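Long-range contacts in VC0179-like protein (Escherichia coli, PDB 4XJ6), which is a cyclic dinucleotide synthase related to cyclic GMP-AMP synthase, probably joining two nucleotides with the help of magnesium ions: residues Q46-V51 with D98-F103; L324-L329 with G368-L373. One frame throughout, in Å; residues are numbered along the deposited sequence.

Interaction 1: Q46-V51 with D98-F103; sequences QEARQV and DDFIKF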
# COMPACT_ATOMS: atom_id res chain seq x y z
N GLN A 46 -17.98 4.62 -16.69
CA GLN A 46 -18.78 5.33 -17.70
C GLN A 46 -19.69 4.36 -18.45
O GLN A 46 -20.87 4.64 -18.66
CB GLN A 46 -17.88 6.07 -18.68
CG GLN A 46 -18.63 6.66 -19.87
CD GLN A 46 -17.73 7.43 -20.82
OE1 GLN A 46 -17.30 8.55 -20.52
NE2 GLN A 46 -17.44 6.84 -21.98
N GLU A 47 -19.12 3.23 -18.87
CA GLU A 47 -19.87 2.20 -19.58
C GLU A 47 -21.01 1.67 -18.71
O GLU A 47 -22.12 1.45 -19.20
CB GLU A 47 -18.95 1.06 -20.00
CG GLU A 47 -17.96 1.43 -21.09
CD GLU A 47 -16.99 0.30 -21.40
OE1 GLU A 47 -16.68 -0.50 -20.49
OE2 GLU A 47 -16.54 0.21 -22.56
N ALA A 48 -20.72 1.47 -17.43
CA ALA A 48 -21.72 0.98 -16.49
C ALA A 48 -22.80 2.04 -16.25
O ALA A 48 -23.98 1.71 -16.16
CB ALA A 48 -21.06 0.59 -15.17
N ARG A 49 -22.38 3.29 -16.15
CA ARG A 49 -23.30 4.41 -15.94
C ARG A 49 -24.28 4.54 -17.09
O ARG A 49 -25.47 4.77 -16.88
CB ARG A 49 -22.53 5.72 -15.75
CG ARG A 49 -21.96 5.91 -14.35
CD ARG A 49 -21.36 7.30 -14.20
NE ARG A 49 -20.23 7.51 -15.08
CZ ARG A 49 -19.76 8.71 -15.41
NH1 ARG A 49 -20.34 9.80 -14.93
NH2 ARG A 49 -18.72 8.81 -16.22
N GLN A 50 -23.77 4.39 -18.31
CA GLN A 50 -24.60 4.48 -19.51
C GLN A 50 -25.71 3.43 -19.50
O GLN A 50 -26.86 3.73 -19.81
CB GLN A 50 -23.74 4.31 -20.76
CG GLN A 50 -24.52 4.45 -22.06
CD GLN A 50 -25.13 5.83 -22.23
OE1 GLN A 50 -26.34 6.01 -22.07
NE2 GLN A 50 -24.30 6.81 -22.56
N VAL A 51 -25.35 2.21 -19.13
CA VAL A 51 -26.32 1.12 -19.04
C VAL A 51 -27.28 1.39 -17.88
O VAL A 51 -28.48 1.14 -17.99
CB VAL A 51 -25.63 -0.25 -18.85
CG1 VAL A 51 -26.66 -1.35 -18.68
CG2 VAL A 51 -24.72 -0.54 -20.05
N ASP A 98 -29.38 7.42 -9.03
CA ASP A 98 -29.17 8.84 -9.27
C ASP A 98 -27.73 9.24 -8.96
O ASP A 98 -27.10 9.97 -9.73
CB ASP A 98 -30.14 9.67 -8.43
CG ASP A 98 -31.56 9.59 -8.92
OD1 ASP A 98 -31.76 9.26 -10.11
OD2 ASP A 98 -32.49 9.85 -8.13
N ASP A 99 -27.22 8.76 -7.83
CA ASP A 99 -25.84 9.03 -7.43
C ASP A 99 -24.86 8.44 -8.44
O ASP A 99 -23.91 9.11 -8.86
CB ASP A 99 -25.57 8.47 -6.04
CG ASP A 99 -26.26 9.25 -4.94
OD1 ASP A 99 -26.53 10.45 -5.15
OD2 ASP A 99 -26.52 8.67 -3.87
N PHE A 100 -25.09 7.18 -8.81
CA PHE A 100 -24.20 6.46 -9.70
C PHE A 100 -24.08 7.17 -11.05
O PHE A 100 -22.99 7.31 -11.59
CB PHE A 100 -24.70 5.03 -9.89
CG PHE A 100 -23.77 4.16 -10.70
CD1 PHE A 100 -22.51 3.86 -10.23
CD2 PHE A 100 -24.17 3.63 -11.91
CE1 PHE A 100 -21.65 3.07 -10.96
CE2 PHE A 100 -23.32 2.83 -12.65
CZ PHE A 100 -22.06 2.55 -12.17
N ILE A 101 -25.21 7.62 -11.57
CA ILE A 101 -25.27 8.29 -12.87
C ILE A 101 -24.66 9.69 -12.82
O ILE A 101 -24.03 10.15 -13.78
CB ILE A 101 -26.73 8.38 -13.37
CG1 ILE A 101 -27.28 6.97 -13.63
CG2 ILE A 101 -26.84 9.23 -14.63
CD1 ILE A 101 -28.76 6.96 -13.92
N LYS A 102 -24.82 10.37 -11.69
CA LYS A 102 -24.43 11.77 -11.56
C LYS A 102 -22.92 11.99 -11.39
O LYS A 102 -22.36 12.92 -11.95
CB LYS A 102 -25.18 12.42 -10.40
CG LYS A 102 -24.81 13.88 -10.15
CD LYS A 102 -25.68 14.50 -9.06
CE LYS A 102 -25.20 15.90 -8.73
NZ LYS A 102 -25.20 16.80 -9.92
N PHE A 103 -22.28 11.13 -10.60
CA PHE A 103 -20.88 11.36 -10.23
C PHE A 103 -19.90 10.41 -10.91
O PHE A 103 -20.20 9.24 -11.13
CB PHE A 103 -20.73 11.25 -8.71
CG PHE A 103 -21.58 12.22 -7.95
CD1 PHE A 103 -21.18 13.53 -7.77
CD2 PHE A 103 -22.80 11.81 -7.42
CE1 PHE A 103 -21.97 14.42 -7.07
CE2 PHE A 103 -23.59 12.70 -6.72
CZ PHE A 103 -23.18 14.01 -6.55
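R49 lays its side chain across F100 and the C-terminal end of helix 94-102, and it carries most of this contact. Start at CB: a chi1 of -80° sets CG beside the backbone N and anti to the carbonyl carbon. CG then lies over one face of the F100 ring, shifted toward the rim, 4.0 Å from the ring centroid, which makes a CH-pi contact. The same CG also packs against the F100 carbonyl, and CD continues close to it, with CD to F100 O at 3.1 Å. The chain then bends at chi3, which places NE. Beyond it the guanidinium stands steeply to the ring, the planes 80° apart. At the tip NH1 comes 3.8 Å from F103 O and 3.9 Å from I101 O, too far to hydrogen-bond, although the carbonyl ends of a helix that stops at K102 probably make a favourable setting for the positive charge. A48 meets F100 from another direction: its CB touches CZ at the ring edge, 3.7 Å away. The segment axes cross at -131°, with the CA atoms of R49 and I101 5.3 Å apart. F45 and A52 of helix 24-57, L151 and L155 of helix 149-166 and M136 also touch F100, which thus lies where these two helices meet the sheet that contains strand 128-138.

Interaction 2: L324-L329 with G368-L373; sequences LIARLL and GLYGIL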
# COMPACT_ATOMS: atom_id res chain seq x y z
N LEU A 324 19.90 2.48 17.48
CA LEU A 324 18.89 2.74 18.50
C LEU A 324 17.58 2.05 18.14
O LEU A 324 16.95 1.40 18.98
CB LEU A 324 18.67 4.24 18.67
CG LEU A 324 17.47 4.67 19.51
CD1 LEU A 324 17.64 4.22 20.96
CD2 LEU A 324 17.25 6.17 19.43
N ILE A 325 17.17 2.22 16.89
CA ILE A 325 15.93 1.63 16.39
C ILE A 325 15.96 0.11 16.44
O ILE A 325 15.01 -0.52 16.91
CB ILE A 325 15.66 2.10 14.95
CG1 ILE A 325 15.27 3.58 14.94
CG2 ILE A 325 14.56 1.26 14.30
CD1 ILE A 325 15.13 4.15 13.56
N ALA A 326 17.06 -0.47 15.97
CA ALA A 326 17.22 -1.93 15.93
C ALA A 326 17.14 -2.54 17.32
O ALA A 326 16.52 -3.58 17.52
CB ALA A 326 18.54 -2.30 15.27
N ARG A 327 17.77 -1.88 18.29
CA ARG A 327 17.79 -2.36 19.67
C ARG A 327 16.39 -2.41 20.29
O ARG A 327 16.04 -3.37 20.98
CB ARG A 327 18.70 -1.47 20.52
CG ARG A 327 18.52 -1.64 22.03
CD ARG A 327 19.18 -2.90 22.55
NE ARG A 327 20.56 -2.66 22.95
CZ ARG A 327 21.08 -3.02 24.12
NH1 ARG A 327 20.33 -3.65 25.01
NH2 ARG A 327 22.35 -2.76 24.39
N LEU A 328 15.59 -1.38 20.02
CA LEU A 328 14.31 -1.21 20.70
C LEU A 328 13.12 -1.74 19.90
O LEU A 328 12.03 -1.91 20.45
CB LEU A 328 14.10 0.27 21.02
CG LEU A 328 15.00 0.85 22.10
CD1 LEU A 328 14.73 2.33 22.32
CD2 LEU A 328 14.82 0.07 23.40
N LEU A 329 13.33 -1.99 18.61
CA LEU A 329 12.25 -2.45 17.74
C LEU A 329 11.54 -3.72 18.23
O LEU A 329 10.31 -3.78 18.18
CB LEU A 329 12.78 -2.68 16.32
CG LEU A 329 11.69 -2.89 15.27
CD1 LEU A 329 10.96 -1.59 14.98
CD2 LEU A 329 12.28 -3.49 13.99
N GLY A 368 17.45 -10.08 15.60
CA GLY A 368 18.70 -10.38 14.91
C GLY A 368 19.37 -9.16 14.31
O GLY A 368 20.58 -9.16 14.09
N LEU A 369 18.58 -8.11 14.05
CA LEU A 369 19.09 -6.92 13.38
C LEU A 369 20.17 -6.18 14.16
O LEU A 369 21.21 -5.82 13.60
CB LEU A 369 17.94 -5.95 13.08
CG LEU A 369 18.36 -4.64 12.42
CD1 LEU A 369 19.14 -4.90 11.13
CD2 LEU A 369 17.15 -3.75 12.15
N TYR A 370 19.93 -5.94 15.45
CA TYR A 370 20.84 -5.17 16.28
C TYR A 370 22.24 -5.79 16.33
O TYR A 370 23.24 -5.08 16.37
CB TYR A 370 20.28 -5.03 17.70
CG TYR A 370 21.09 -4.12 18.60
CD1 TYR A 370 21.36 -2.81 18.23
CD2 TYR A 370 21.55 -4.56 19.83
CE1 TYR A 370 22.09 -1.97 19.05
CE2 TYR A 370 22.28 -3.73 20.66
CZ TYR A 370 22.55 -2.44 20.27
OH TYR A 370 23.27 -1.60 21.09
N GLY A 371 22.29 -7.12 16.30
CA GLY A 371 23.56 -7.83 16.33
C GLY A 371 24.35 -7.65 15.05
O GLY A 371 25.57 -7.58 15.07
N ILE A 372 23.63 -7.59 13.94
CA ILE A 372 24.24 -7.42 12.63
C ILE A 372 24.90 -6.04 12.50
O ILE A 372 26.03 -5.93 12.02
CB ILE A 372 23.21 -7.61 11.51
CG1 ILE A 372 22.76 -9.07 11.44
CG2 ILE A 372 23.77 -7.13 10.18
CD1 ILE A 372 21.59 -9.30 10.51
N LEU A 373 24.20 -5.01 12.96
CA LEU A 373 24.68 -3.64 12.87
C LEU A 373 25.92 -3.40 13.72
O LEU A 373 26.74 -2.52 13.43
CB LEU A 373 23.58 -2.66 13.27
CG LEU A 373 22.32 -2.65 12.40
CD1 LEU A 373 21.37 -1.56 12.85
CD2 LEU A 373 22.69 -2.49 10.93
O HOH W 1 17.25 -6.00 17.08
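Y370, A326 and R327 bury most of the surface here. The tyrosine reaches over to helix 318-335, its CG anti to the backbone N (chi1 -174°), and offers one ring face to the arginine. R327 CB sits over the centre of that face, 3.8 Å from the centroid and 13° off the normal, a CH-pi contact. The arginine chain bends at chi2 and chi3, keeping CD on the same face and bringing NE to 3.1 Å from Y370 CE2, a tight approach. The guanidinium plane is tilted to the ring, neither flat nor upright, with Y370 OH at its edge; NE lies 3.5 Å from that OH, but the angle is too poor for a hydrogen bond. A326 points toward helix 357-377, and its CB touches L369 CG at 3.7 Å, L373 CD1 at 3.8 Å and Y370 CB. With so small a residue at the crossing, the segment axes close to 7.9 Å, nearly antiparallel at 151°. One water bridges the backbones, donating to A326 O and accepting from Y370 N. Deeper in, L369 rests on M282 and W285 of helix 274-289 and L373 on I389 and F393 of helix 382-393, so the pair belongs to the helical bundle of the C-terminal domain.

In the fold
Both segments of interaction 1 come earlier in the chain than those of interaction 2, and the two contacts lie on opposite sides of the chain's centre, their own centres about 53 Å apart and their nearest atoms about 42 Å apart. They share no helix. Interaction 1 backs onto the mixed sheet of the nucleotidyltransferase domain; strand 128-138, which F100 and F103 touch, also carries D129 and D131, which bind both magnesium ions, one of them with D191. Interaction 2 joins two helices of the C-terminal domain; its neighbours include helices 274-289, 297-310 and 382-393. Each contact therefore belongs to one lobe of the enzyme, consistent with two separately packed lobes about the nucleotide site.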